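Local structure of beta-L-arabinobiosidase (Bacteroides thetaiotaomicron, 5MQR) at residues C499-L504 and R511-S516; D397-R402 and N432-V437; T686-G691 and I732-R737. The protein hydrolyses glycosidic bonds of plant pectin, probably as a beta-L-arabinobiosidase, and may also have sialidase activity. All coordinates share one frame; numbering follows the deposited sequence.

In the fold
Along the chain contact 2 comes first, then contact 1, then contact 3. Contacts 1 and 2 reach the same large mixed sheet, their centres about 27 Å apart: 499-504 and 511-516 are neighbouring strands near one margin of it, while 397-402 and 432-437 lie toward the other, with strand 52-57 between them. Contact 3 is in a different part of the molecule, its centre about 52 Å from that of contact 1 and about 63 Å from that of contact 2; it packs a loop on helix 726-737 of the MGH1-like glycoside hydrolase region. The three thus sample a continuous beta structure and a largely helical hydrolase region, joined in one chain.

Contact 1: C499-L504 and R511-S516; sequences CSRLEL and RMKGGS
Glu503 and Arg511 are paired across a beta hairpin of strands 498-504 and 509-513, within the CBM region of the sialidase-like family. Their side chains run side by side, pointing the same way. With CG between the backbone N and the carbonyl carbon (chi1 64°) and the chain extended as far as NE, Arg511 presents the NE-NH2 side of its guanidinium to a single carboxylate oxygen. Glu503 OE1 takes both protons: Arg511 NE is 2.7 Å from it and meets it nearly head-on to its C-O bond, while Arg511 NH2, also 2.7 Å from Glu503 OE1, meets the syn lone pair of that oxygen. The oxygen lies in the guanidinium plane, yet the carboxylate is turned 33° from it. Gln488 and a water hold Glu503 OE2, and Phe518 makes a cation-pi contact with Arg511. With an alanine here, OE1 of the buried Glu503 would probably lose both its guanidinium donors and its counter-charge, and Phe518 its cation-pi partner.

Beneath this salt bridge the two residues form an antiparallel hydrogen-bonded pair, Glu503 N to Arg511 O (2.8 Å) and Arg511 N to Glu503 O. Leu502 and Met512, present as selenomethionine, make the next, non-hydrogen-bonded pair. Both project to the opposite face, where Leu502 CD2 rests 4.0 Å from Met512 CB; flexible apolar chains suit this buried side, packed on strand 542-547. On the Glu503 face, Arg501 and Lys513 touch through their CB atoms, while their charged ends go to different partners, Arg501 to Asp490 and Lys513 NZ to Gly515 O. A water links the strands at the Ser500 end: it accepts from Ser500 OG at 2.7 Å and donates to Lys513 O at 2.6 Å.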
ATOM      1  N   CYS A 499      -1.365 -20.503  15.033  1.00 22.15           N
ATOM      2  CA  CYS A 499      -1.954 -21.761  14.600  1.00 22.49           C
ATOM      3  C   CYS A 499      -1.052 -22.974  14.846  1.00 22.32           C
ATOM      4  O   CYS A 499      -1.522 -24.111  14.998  1.00 22.44           O
ATOM      5  CB  CYS A 499      -2.367 -21.663  13.123  1.00 22.46           C
ATOM      6  SG  CYS A 499      -1.015 -21.390  11.986  1.00 22.38           S
ATOM      7  N   SER A 500       0.247 -22.735  14.884  1.00 22.26           N
ATOM      8  CA  SER A 500       1.196 -23.787  15.202  1.00 23.14           C
ATOM      9  C   SER A 500       2.440 -23.180  15.797  1.00 22.89           C
ATOM     10  O   SER A 500       2.656 -21.977  15.695  1.00 22.01           O
ATOM     11  CB  SER A 500       1.559 -24.588  13.942  1.00 23.56           C
ATOM     12  OG  SER A 500       2.089 -25.851  14.307  1.00 24.51           O
ATOM     13  N   ARG A 501       3.251 -24.030  16.415  1.00 23.72           N
ATOM     14  CA  ARG A 501       4.513 -23.624  17.014  1.00 24.14           C
ATOM     15  C   ARG A 501       5.546 -24.737  16.850  1.00 24.57           C
ATOM     16  O   ARG A 501       5.228 -25.899  17.066  1.00 24.66           O
ATOM     17  CB  ARG A 501       4.328 -23.301  18.493  1.00 24.53           C
ATOM     18  CG  ARG A 501       5.619 -23.222  19.303  1.00 25.55           C
ATOM     19  CD  ARG A 501       5.353 -22.791  20.735  1.00 26.26           C
ATOM     20  NE  ARG A 501       4.723 -21.469  20.736  1.00 27.04           N
ATOM     21  CZ  ARG A 501       3.842 -21.013  21.627  1.00 27.57           C
ATOM     22  NH1 ARG A 501       3.468 -21.748  22.677  1.00 28.70           N
ATOM     23  NH2 ARG A 501       3.333 -19.790  21.467  1.00 27.29           N
ATOM     24  N   LEU A 502       6.769 -24.356  16.472  1.00 24.66           N
ATOM     25  CA  LEU A 502       7.932 -25.248  16.481  1.00 25.52           C
ATOM     26  C   LEU A 502       8.871 -24.739  17.568  1.00 26.22           C
ATOM     27  O   LEU A 502       8.883 -23.537  17.845  1.00 25.90           O
ATOM     28  CB  LEU A 502       8.637 -25.278  15.118  1.00 24.93           C
ATOM     29  CG  LEU A 502       7.722 -25.351  13.879  1.00 24.51           C
ATOM     30  CD1 LEU A 502       8.523 -25.185  12.591  1.00 24.24           C
ATOM     31  CD2 LEU A 502       6.874 -26.615  13.864  1.00 24.59           C
ATOM     32  N   GLU A 503       9.633 -25.647  18.175  1.00 27.11           N
ATOM     33  CA  GLU A 503      10.477 -25.331  19.338  1.00 28.28           C
ATOM     34  C   GLU A 503      11.808 -26.039  19.251  1.00 27.75           C
ATOM     35  O   GLU A 503      11.816 -27.227  18.983  1.00 27.46           O
ATOM     36  CB  GLU A 503       9.815 -25.809  20.643  1.00 30.53           C
ATOM     37  CG  GLU A 503       9.340 -24.715  21.567  1.00 32.18           C
ATOM     38  CD  GLU A 503       8.577 -25.231  22.791  1.00 33.81           C
ATOM     39  OE1 GLU A 503       8.855 -26.363  23.230  1.00 34.99           O
ATOM     40  OE2 GLU A 503       7.701 -24.488  23.319  1.00 34.81           O
ATOM     41  N   LEU A 504      12.906 -25.327  19.492  1.00 27.01           N
ATOM     42  CA  LEU A 504      14.160 -25.978  19.819  1.00 27.74           C
ATOM     43  C   LEU A 504      14.237 -25.954  21.334  1.00 27.77           C
ATOM     44  O   LEU A 504      14.217 -24.897  21.915  1.00 28.19           O
ATOM     45  CB  LEU A 504      15.343 -25.243  19.194  1.00 27.80           C
ATOM     46  CG  LEU A 504      15.462 -25.290  17.667  1.00 27.86           C
ATOM     47  CD1 LEU A 504      16.577 -24.367  17.228  1.00 27.91           C
ATOM     48  CD2 LEU A 504      15.706 -26.687  17.127  1.00 28.42           C
ATOM     49  N   ARG A 511      10.739 -29.855  18.191  1.00 28.08           N
ATOM     50  CA  ARG A 511       9.377 -30.397  18.340  1.00 28.73           C
ATOM     51  C   ARG A 511       8.293 -29.439  17.893  1.00 28.55           C
ATOM     52  O   ARG A 511       8.516 -28.230  17.798  1.00 28.09           O
ATOM     53  CB  ARG A 511       9.122 -30.810  19.782  1.00 29.29           C
ATOM     54  CG  ARG A 511       9.149 -29.661  20.789  1.00 29.22           C
ATOM     55  CD  ARG A 511       8.907 -30.159  22.225  1.00 29.82           C
ATOM     56  NE  ARG A 511       8.620 -29.039  23.141  1.00 29.48           N
ATOM     57  CZ  ARG A 511       8.150 -29.155  24.386  1.00 29.79           C
ATOM     58  NH1 ARG A 511       7.890 -30.354  24.925  1.00 30.51           N
ATOM     59  NH2 ARG A 511       7.939 -28.057  25.103  1.00 29.26           N
HETATM   60  N   MSE A 512       7.117 -30.000  17.626  1.00 29.27           N
HETATM   61  CA  MSE A 512       5.958 -29.241  17.169  1.00 29.76           C
HETATM   62  C   MSE A 512       4.814 -29.364  18.157  1.00 29.10           C
HETATM   63  O   MSE A 512       4.501 -30.480  18.602  1.00 29.15           O
HETATM   64  CB  MSE A 512       5.550 -29.809  15.821  1.00 31.30           C
HETATM   65  CG  MSE A 512       4.202 -29.235  15.405  1.00 33.06           C
HETATM   66 SE   MSE A 512       4.022 -29.412  13.439  1.00 38.75          SE
HETATM   67  CE  MSE A 512       4.226 -31.328  13.333  1.00 34.80           C
ATOM     68  N   LYS A 513       4.152 -28.245  18.468  1.00 27.44           N
ATOM     69  CA  LYS A 513       3.016 -28.277  19.378  1.00 27.45           C
ATOM     70  C   LYS A 513       1.764 -28.687  18.605  1.00 28.14           C
ATOM     71  O   LYS A 513       1.381 -27.996  17.664  1.00 28.05           O
ATOM     72  CB  LYS A 513       2.827 -26.908  20.022  1.00 26.87           C
ATOM     73  CG  LYS A 513       1.722 -26.839  21.071  1.00 26.95           C
ATOM     74  CD  LYS A 513       1.765 -25.526  21.853  1.00 26.26           C
ATOM     75  CE  LYS A 513       0.701 -25.452  22.936  1.00 26.12           C
ATOM     76  NZ  LYS A 513       0.791 -26.582  23.896  1.00 26.72           N
ATOM     77  N   GLY A 514       1.134 -29.798  19.004  1.00 28.71           N
ATOM     78  CA  GLY A 514      -0.128 -30.252  18.418  1.00 29.55           C
ATOM     79  C   GLY A 514      -1.427 -29.949  19.180  1.00 30.03           C
ATOM     80  O   GLY A 514      -2.517 -30.162  18.659  1.00 31.78           O
ATOM     81  N   GLY A 515      -1.314 -29.416  20.386  1.00 30.06           N
ATOM     82  CA  GLY A 515      -2.437 -29.216  21.306  1.00 29.61           C
ATOM     83  C   GLY A 515      -1.803 -29.217  22.687  1.00 30.00           C
ATOM     84  O   GLY A 515      -0.791 -28.524  22.902  1.00 29.57           O
ATOM     85  N   SER A 516      -2.341 -30.020  23.607  1.00 30.02           N
ATOM     86  CA  SER A 516      -1.697 -30.175  24.918  1.00 30.88           C
ATOM     87  C   SER A 516      -0.366 -30.934  24.811  1.00 31.53           C
ATOM     88  O   SER A 516       0.511 -30.747  25.650  1.00 32.83           O
ATOM     89  CB  SER A 516      -2.633 -30.850  25.937  1.00 30.88           C
ATOM     90  OG  SER A 516      -3.221 -32.014  25.402  1.00 30.95           O
TER
HETATM   91  O   HOH W   1       0.190 -27.382  15.410  1.00 25.15           O
HETATM   92  O   HOH W   2       7.682 -24.792  25.875  1.00 36.30           O

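Contact 2: D397-R402 and N432-V437; sequences DMWISR and NIYSPV
Trp399 and Tyr434 leave their strands with different first torsions and still meet. In Trp399 CG stands anti to the carbonyl carbon (chi1 -73°), which carries the six-membered part of the indole outward; in Tyr434 CG is anti to the backbone N (chi1 178°), which brings the phenol to the CH2 end of the indole. The side chains cross at about a right angle, but their planes are only 19° apart. The rings are slid so far that they barely overlap, with centroids 5.1 Å apart, so this is no full stack: Trp399 CH2 comes up obliquely to Tyr434 CE1, a close 3.3 Å away, and Trp399 CZ2 also comes within 3.7 Å of Tyr434 OH.

On the other side of the indole plane from Tyr434 lies Pro436, whose CG is 4.1 Å from Trp399 CH2. The CH2 end of the indole thus meets the two rings obliquely, one on each side of its plane. Tryptophan suits the place because its length spans a wide gap: the nearest CA atoms of the two segments, those of Trp399 and Pro436, are 8.7 Å apart. Tyrosine adds a polar end to its apolar ring. Its hydroxyl is hydrogen-bonded to Asp457, a calcium ligand, so Tyr434 belongs to the second shell of that site and may help to position the carboxylate.

The spacing follows from the sheet. Strand 52-57 runs between strands 397-403 and 431-435, and its Gln55 touches Trp399. Strand 387-393 flanks Trp399 on the outer side, pairing with it through Tyr391 and packing Val393 against it, so the aromatic contact bridges over the intervening strand.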
ATOM      1  N   ASP A 397      13.366   0.392  32.290  1.00 22.62           N
ATOM      2  CA  ASP A 397      14.254   0.278  31.141  1.00 22.79           C
ATOM      3  C   ASP A 397      13.873   1.353  30.107  1.00 22.50           C
ATOM      4  O   ASP A 397      12.698   1.608  29.900  1.00 22.17           O
ATOM      5  CB  ASP A 397      14.126  -1.122  30.523  1.00 22.54           C
ATOM      6  CG  ASP A 397      14.523  -2.221  31.480  1.00 23.29           C
ATOM      7  OD1 ASP A 397      15.465  -1.978  32.253  1.00 24.18           O
ATOM      8  OD2 ASP A 397      13.915  -3.333  31.462  1.00 23.15           O
HETATM    9  N   MSE A 398      14.878   1.954  29.461  1.00 22.77           N
HETATM   10  CA  MSE A 398      14.663   2.991  28.441  1.00 22.52           C
HETATM   11  C   MSE A 398      14.767   2.356  27.078  1.00 22.33           C
HETATM   12  O   MSE A 398      15.685   1.552  26.799  1.00 21.90           O
HETATM   13  CB  MSE A 398      15.625   4.168  28.592  1.00 23.08           C
HETATM   14  CG  MSE A 398      15.693   4.782  29.984  1.00 23.62           C
HETATM   15 SE   MSE A 398      13.914   5.156  30.690  1.00 24.36          SE
HETATM   16  CE  MSE A 398      13.381   6.492  29.355  1.00 23.95           C
ATOM     17  N   TRP A 399      13.796   2.691  26.229  1.00 21.59           N
ATOM     18  CA  TRP A 399      13.673   2.137  24.885  1.00 21.57           C
ATOM     19  C   TRP A 399      13.480   3.243  23.832  1.00 21.64           C
ATOM     20  O   TRP A 399      13.089   4.385  24.146  1.00 21.17           O
ATOM     21  CB  TRP A 399      12.448   1.220  24.807  1.00 21.14           C
ATOM     22  CG  TRP A 399      12.578  -0.069  25.480  1.00 20.85           C
ATOM     23  CD1 TRP A 399      12.489  -0.309  26.815  1.00 21.36           C
ATOM     24  CD2 TRP A 399      12.760  -1.335  24.855  1.00 20.75           C
ATOM     25  NE1 TRP A 399      12.601  -1.650  27.062  1.00 21.30           N
ATOM     26  CE2 TRP A 399      12.789  -2.307  25.882  1.00 20.83           C
ATOM     27  CE3 TRP A 399      12.904  -1.746  23.528  1.00 20.53           C
ATOM     28  CZ2 TRP A 399      12.977  -3.653  25.631  1.00 21.13           C
ATOM     29  CZ3 TRP A 399      13.101  -3.103  23.271  1.00 21.02           C
ATOM     30  CH2 TRP A 399      13.133  -4.043  24.322  1.00 21.14           C
ATOM     31  N   ILE A 400      13.731   2.870  22.584  1.00 21.88           N
ATOM     32  CA  ILE A 400      13.312   3.660  21.425  1.00 22.54           C
ATOM     33  C   ILE A 400      12.691   2.707  20.378  1.00 22.29           C
ATOM     34  O   ILE A 400      13.021   1.540  20.338  1.00 21.73           O
ATOM     35  CB  ILE A 400      14.489   4.517  20.862  1.00 23.14           C
ATOM     36  CG1 ILE A 400      13.973   5.768  20.134  1.00 23.32           C
ATOM     37  CG2 ILE A 400      15.428   3.699  19.948  1.00 23.54           C
ATOM     38  CD1 ILE A 400      15.053   6.809  19.811  1.00 23.86           C
ATOM     39  N   SER A 401      11.764   3.203  19.572  1.00 22.78           N
ATOM     40  CA  SER A 401      11.247   2.432  18.449  1.00 23.38           C
ATOM     41  C   SER A 401      11.367   3.245  17.190  1.00 23.64           C
ATOM     42  O   SER A 401      11.075   4.436  17.172  1.00 23.12           O
ATOM     43  CB  SER A 401       9.795   1.987  18.655  1.00 23.72           C
ATOM     44  OG  SER A 401       9.727   0.781  19.417  1.00 24.20           O
ATOM     45  N   ARG A 402      11.827   2.584  16.141  1.00 24.55           N
ATOM     46  CA  ARG A 402      11.839   3.142  14.803  1.00 25.49           C
ATOM     47  C   ARG A 402      10.659   2.545  14.034  1.00 24.35           C
ATOM     48  O   ARG A 402      10.525   1.335  13.955  1.00 24.17           O
ATOM     49  CB  ARG A 402      13.133   2.778  14.115  1.00 26.83           C
ATOM     50  CG  ARG A 402      13.226   3.263  12.685  1.00 28.75           C
ATOM     51  CD  ARG A 402      14.205   2.372  11.966  1.00 31.03           C
ATOM     52  NE  ARG A 402      14.579   2.895  10.675  1.00 33.47           N
ATOM     53  CZ  ARG A 402      15.297   2.237   9.766  1.00 35.15           C
ATOM     54  NH1 ARG A 402      15.702   0.989   9.972  1.00 35.03           N
ATOM     55  NH2 ARG A 402      15.582   2.847   8.613  1.00 37.18           N
ATOM     56  N   ASN A 432      10.366  -7.007  11.595  1.00 22.68           N
ATOM     57  CA  ASN A 432      10.060  -6.433  12.899  1.00 23.06           C
ATOM     58  C   ASN A 432      11.026  -7.034  13.904  1.00 23.66           C
ATOM     59  O   ASN A 432      11.244  -8.235  13.900  1.00 24.54           O
ATOM     60  CB  ASN A 432       8.615  -6.708  13.257  1.00 22.78           C
ATOM     61  CG  ASN A 432       7.666  -5.946  12.344  1.00 22.40           C
ATOM     62  OD1 ASN A 432       7.762  -6.033  11.114  1.00 22.11           O
ATOM     63  ND2 ASN A 432       6.815  -5.136  12.930  1.00 22.57           N
ATOM     64  N   ILE A 433      11.662  -6.181  14.697  1.00 23.31           N
ATOM     65  CA  ILE A 433      12.772  -6.573  15.534  1.00 23.12           C
ATOM     66  C   ILE A 433      12.533  -6.031  16.951  1.00 22.70           C
ATOM     67  O   ILE A 433      12.190  -4.864  17.143  1.00 22.42           O
ATOM     68  CB  ILE A 433      14.101  -6.058  14.931  1.00 23.79           C
ATOM     69  CG1 ILE A 433      14.423  -6.800  13.639  1.00 23.96           C
ATOM     70  CG2 ILE A 433      15.261  -6.254  15.893  1.00 24.08           C
ATOM     71  CD1 ILE A 433      15.618  -6.231  12.922  1.00 24.76           C
ATOM     72  N   TYR A 434      12.720  -6.918  17.924  1.00 22.30           N
ATOM     73  CA  TYR A 434      12.644  -6.633  19.342  1.00 21.72           C
ATOM     74  C   TYR A 434      14.005  -7.016  19.907  1.00 21.85           C
ATOM     75  O   TYR A 434      14.352  -8.195  19.910  1.00 21.91           O
ATOM     76  CB  TYR A 434      11.534  -7.493  19.963  1.00 21.70           C
ATOM     77  CG  TYR A 434      11.396  -7.316  21.452  1.00 21.44           C
ATOM     78  CD1 TYR A 434      10.814  -6.165  21.990  1.00 21.34           C
ATOM     79  CD2 TYR A 434      11.830  -8.297  22.322  1.00 21.38           C
ATOM     80  CE1 TYR A 434      10.677  -6.007  23.367  1.00 21.31           C
ATOM     81  CE2 TYR A 434      11.701  -8.138  23.687  1.00 21.76           C
ATOM     82  CZ  TYR A 434      11.132  -6.993  24.213  1.00 21.28           C
ATOM     83  OH  TYR A 434      11.034  -6.833  25.582  1.00 21.39           O
ATOM     84  N   SER A 435      14.775  -6.025  20.369  1.00 21.70           N
ATOM     85  CA  SER A 435      16.192  -6.208  20.666  1.00 21.88           C
ATOM     86  C   SER A 435      16.590  -5.598  22.032  1.00 22.04           C
ATOM     87  O   SER A 435      17.037  -4.448  22.106  1.00 22.15           O
ATOM     88  CB  SER A 435      17.037  -5.659  19.520  1.00 21.78           C
ATOM     89  OG  SER A 435      18.380  -6.042  19.685  1.00 21.83           O
ATOM     90  N   PRO A 436      16.376  -6.367  23.125  1.00 22.17           N
ATOM     91  CA  PRO A 436      16.873  -5.973  24.455  1.00 22.77           C
ATOM     92  C   PRO A 436      18.391  -6.003  24.498  1.00 22.81           C
ATOM     93  O   PRO A 436      19.001  -6.735  23.733  1.00 22.37           O
ATOM     94  CB  PRO A 436      16.265  -7.041  25.391  1.00 22.66           C
ATOM     95  CG  PRO A 436      15.120  -7.612  24.637  1.00 22.15           C
ATOM     96  CD  PRO A 436      15.570  -7.600  23.210  1.00 22.11           C
ATOM     97  N   VAL A 437      18.987  -5.205  25.380  1.00 23.84           N
ATOM     98  CA  VAL A 437      20.464  -5.083  25.467  1.00 24.27           C
ATOM     99  C   VAL A 437      21.110  -6.461  25.701  1.00 24.59           C
ATOM    100  O   VAL A 437      22.134  -6.773  25.093  1.00 25.14           O
ATOM    101  CB  VAL A 437      20.924  -4.070  26.564  1.00 24.87           C
ATOM    102  CG1 VAL A 437      22.457  -3.907  26.580  1.00 25.35           C
ATOM    103  CG2 VAL A 437      20.302  -2.706  26.318  1.00 24.77           C
TER

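Contact 3: T686-G691 and I732-R737; sequences TPVGYG and IHTWYR
Thr734 OG1 has three polar partners: Tyr690 O lies 2.7 Å from it across the contact, Gln730 O approaches from one helical turn earlier, and a water donates to it at 2.8 Å. The torsion that sets OG1 beside the backbone N (chi1 -68°) lets the hydroxyl reach both its own helix and the loop. CG2, anti to that N, lies 4.1 Å from Val688 CG2. Threonine suits this spot in helix 726-737 by offering a hydroxyl and a methyl together.

The loop is shaped to present its carbonyls. Residues 686-689 form a type I beta turn, in which Thr686 OG1 accepts from Val688 N, an ST turn, and donates to Gly689 O at 2.6 Å, in the carbonyl plane. Gly689 has a positive phi (109°), at which a side chain would jam against the preceding carbonyl; a CB at Gly691 would be crowded by Thr686 CG2. Gln730 also holds the loop, by its OE1 to Tyr690 N.

The same water donates to Val688 O, 2.7 Å from it, and so ties a second loop carbonyl to the helix. The one proton of Thr734 OG1 can serve only one of Tyr690 O and Gln730 O at a time, and which it serves is not settled.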
ATOM      1  N   THR A 686     -15.829 -27.390 -27.197  1.00 33.63           N
ATOM      2  CA  THR A 686     -16.048 -27.986 -28.526  1.00 33.26           C
ATOM      3  C   THR A 686     -15.170 -29.212 -28.658  1.00 33.87           C
ATOM      4  O   THR A 686     -14.221 -29.357 -27.917  1.00 34.06           O
ATOM      5  CB  THR A 686     -15.758 -27.013 -29.708  1.00 32.78           C
ATOM      6  OG1 THR A 686     -14.381 -27.082 -30.118  1.00 32.36           O
ATOM      7  CG2 THR A 686     -16.127 -25.571 -29.380  1.00 31.93           C
ATOM      8  N   PRO A 687     -15.452 -30.097 -29.621  1.00 34.50           N
ATOM      9  CA  PRO A 687     -14.551 -31.261 -29.760  1.00 35.48           C
ATOM     10  C   PRO A 687     -13.084 -30.925 -30.091  1.00 35.40           C
ATOM     11  O   PRO A 687     -12.229 -31.774 -29.867  1.00 36.21           O
ATOM     12  CB  PRO A 687     -15.194 -32.099 -30.879  1.00 36.17           C
ATOM     13  CG  PRO A 687     -16.617 -31.611 -30.982  1.00 36.46           C
ATOM     14  CD  PRO A 687     -16.613 -30.173 -30.520  1.00 35.37           C
ATOM     15  N   VAL A 688     -12.794 -29.712 -30.576  1.00 34.15           N
ATOM     16  CA  VAL A 688     -11.405 -29.292 -30.812  1.00 33.80           C
ATOM     17  C   VAL A 688     -10.822 -28.338 -29.762  1.00 32.51           C
ATOM     18  O   VAL A 688      -9.770 -27.757 -29.966  1.00 32.94           O
ATOM     19  CB  VAL A 688     -11.248 -28.696 -32.219  1.00 34.60           C
ATOM     20  CG1 VAL A 688     -11.580 -29.771 -33.248  1.00 35.28           C
ATOM     21  CG2 VAL A 688     -12.113 -27.441 -32.406  1.00 33.88           C
ATOM     22  N   GLY A 689     -11.483 -28.209 -28.620  1.00 31.49           N
ATOM     23  CA  GLY A 689     -11.062 -27.283 -27.577  1.00 30.00           C
ATOM     24  C   GLY A 689     -12.010 -26.100 -27.475  1.00 28.78           C
ATOM     25  O   GLY A 689     -13.026 -26.035 -28.158  1.00 27.87           O
ATOM     26  N   TYR A 690     -11.661 -25.162 -26.602  1.00 27.48           N
ATOM     27  CA  TYR A 690     -12.518 -24.028 -26.323  1.00 26.25           C
ATOM     28  C   TYR A 690     -12.708 -23.131 -27.535  1.00 25.61           C
ATOM     29  O   TYR A 690     -11.773 -22.923 -28.311  1.00 25.36           O
ATOM     30  CB  TYR A 690     -11.975 -23.193 -25.168  1.00 26.08           C
ATOM     31  CG  TYR A 690     -11.924 -23.872 -23.803  1.00 25.88           C
ATOM     32  CD1 TYR A 690     -13.101 -24.257 -23.139  1.00 26.09           C
ATOM     33  CD2 TYR A 690     -10.711 -24.056 -23.139  1.00 25.91           C
ATOM     34  CE1 TYR A 690     -13.063 -24.812 -21.866  1.00 25.81           C
ATOM     35  CE2 TYR A 690     -10.663 -24.645 -21.872  1.00 26.17           C
ATOM     36  CZ  TYR A 690     -11.845 -25.017 -21.247  1.00 26.18           C
ATOM     37  OH  TYR A 690     -11.810 -25.588 -20.002  1.00 26.94           O
ATOM     38  N   GLY A 691     -13.947 -22.656 -27.682  1.00 24.92           N
ATOM     39  CA  GLY A 691     -14.329 -21.645 -28.649  1.00 24.99           C
ATOM     40  C   GLY A 691     -14.848 -20.444 -27.886  1.00 24.34           C
ATOM     41  O   GLY A 691     -15.106 -20.557 -26.679  1.00 24.10           O
ATOM     42  N   ILE A 732      -8.298 -19.210 -30.142  1.00 25.95           N
ATOM     43  CA  ILE A 732      -7.569 -18.883 -31.354  1.00 26.61           C
ATOM     44  C   ILE A 732      -7.310 -20.142 -32.194  1.00 27.33           C
ATOM     45  O   ILE A 732      -7.627 -20.151 -33.391  1.00 27.60           O
ATOM     46  CB  ILE A 732      -6.254 -18.121 -31.032  1.00 26.81           C
ATOM     47  CG1 ILE A 732      -6.606 -16.728 -30.509  1.00 26.56           C
ATOM     48  CG2 ILE A 732      -5.337 -18.002 -32.256  1.00 27.31           C
ATOM     49  CD1 ILE A 732      -5.454 -16.025 -29.851  1.00 26.59           C
ATOM     50  N   HIS A 733      -6.766 -21.199 -31.595  1.00 27.55           N
ATOM     51  CA  HIS A 733      -6.487 -22.410 -32.383  1.00 28.51           C
ATOM     52  C   HIS A 733      -7.765 -22.995 -32.985  1.00 28.17           C
ATOM     53  O   HIS A 733      -7.741 -23.487 -34.092  1.00 28.62           O
ATOM     54  CB  HIS A 733      -5.707 -23.457 -31.585  1.00 29.45           C
ATOM     55  CG  HIS A 733      -4.276 -23.076 -31.325  1.00 30.43           C
ATOM     56  ND1 HIS A 733      -3.499 -23.696 -30.365  1.00 30.78           N
ATOM     57  CD2 HIS A 733      -3.495 -22.111 -31.872  1.00 30.34           C
ATOM     58  CE1 HIS A 733      -2.301 -23.136 -30.339  1.00 30.84           C
ATOM     59  NE2 HIS A 733      -2.272 -22.179 -31.248  1.00 31.07           N
ATOM     60  N   THR A 734      -8.885 -22.878 -32.280  1.00 27.77           N
ATOM     61  CA  THR A 734     -10.171 -23.340 -32.791  1.00 27.95           C
ATOM     62  C   THR A 734     -10.566 -22.608 -34.094  1.00 27.87           C
ATOM     63  O   THR A 734     -10.988 -23.253 -35.053  1.00 28.02           O
ATOM     64  CB  THR A 734     -11.249 -23.168 -31.712  1.00 27.88           C
ATOM     65  OG1 THR A 734     -10.995 -24.085 -30.638  1.00 28.36           O
ATOM     66  CG2 THR A 734     -12.632 -23.399 -32.269  1.00 28.41           C
ATOM     67  N   TRP A 735     -10.413 -21.279 -34.120  1.00 27.03           N
ATOM     68  CA  TRP A 735     -10.666 -20.500 -35.334  1.00 26.96           C
ATOM     69  C   TRP A 735      -9.764 -20.921 -36.485  1.00 27.65           C
ATOM     70  O   TRP A 735     -10.252 -21.046 -37.611  1.00 28.32           O
ATOM     71  CB  TRP A 735     -10.535 -18.977 -35.115  1.00 26.09           C
ATOM     72  CG  TRP A 735     -11.750 -18.340 -34.582  1.00 25.25           C
ATOM     73  CD1 TRP A 735     -11.900 -17.776 -33.353  1.00 24.68           C
ATOM     74  CD2 TRP A 735     -13.010 -18.205 -35.244  1.00 25.38           C
ATOM     75  NE1 TRP A 735     -13.172 -17.292 -33.207  1.00 24.41           N
ATOM     76  CE2 TRP A 735     -13.883 -17.558 -34.350  1.00 25.04           C
ATOM     77  CE3 TRP A 735     -13.484 -18.567 -36.501  1.00 25.95           C
ATOM     78  CZ2 TRP A 735     -15.203 -17.252 -34.686  1.00 25.06           C
ATOM     79  CZ3 TRP A 735     -14.798 -18.275 -36.828  1.00 25.98           C
ATOM     80  CH2 TRP A 735     -15.632 -17.607 -35.932  1.00 25.67           C
ATOM     81  N   TYR A 736      -8.479 -21.147 -36.215  1.00 27.69           N
ATOM     82  CA  TYR A 736      -7.497 -21.338 -37.307  1.00 28.76           C
ATOM     83  C   TYR A 736      -7.217 -22.795 -37.677  1.00 29.84           C
ATOM     84  O   TYR A 736      -6.744 -23.071 -38.783  1.00 30.93           O
ATOM     85  CB  TYR A 736      -6.192 -20.603 -37.001  1.00 28.21           C
ATOM     86  CG  TYR A 736      -6.344 -19.105 -37.111  1.00 27.65           C
ATOM     87  CD1 TYR A 736      -6.738 -18.339 -36.016  1.00 26.88           C
ATOM     88  CD2 TYR A 736      -6.109 -18.446 -38.319  1.00 27.94           C
ATOM     89  CE1 TYR A 736      -6.893 -16.957 -36.118  1.00 26.73           C
ATOM     90  CE2 TYR A 736      -6.268 -17.070 -38.430  1.00 27.56           C
ATOM     91  CZ  TYR A 736      -6.647 -16.327 -37.325  1.00 26.90           C
ATOM     92  OH  TYR A 736      -6.801 -14.974 -37.427  1.00 26.25           O
ATOM     93  N   ARG A 737      -7.488 -23.716 -36.756  1.00 30.29           N
ATOM     94  CA  ARG A 737      -7.197 -25.131 -36.970  1.00 31.51           C
ATOM     95  C   ARG A 737      -8.355 -26.056 -36.625  1.00 31.99           C
ATOM     96  O   ARG A 737      -8.208 -27.266 -36.679  1.00 32.14           O
ATOM     97  CB  ARG A 737      -5.973 -25.510 -36.145  1.00 31.40           C
ATOM     98  CG  ARG A 737      -4.722 -24.771 -36.593  1.00 31.54           C
ATOM     99  CD  ARG A 737      -3.718 -24.649 -35.484  1.00 31.25           C
ATOM    100  NE  ARG A 737      -2.631 -23.751 -35.862  1.00 31.59           N
ATOM    101  CZ  ARG A 737      -1.501 -23.588 -35.177  1.00 31.25           C
ATOM    102  NH1 ARG A 737      -1.289 -24.248 -34.049  1.00 30.78           N
ATOM    103  NH2 ARG A 737      -0.573 -22.755 -35.633  1.00 31.36           N
TER
HETATM  104  O   HOH W   3      -8.583 -25.397 -30.220  1.00 40.02           O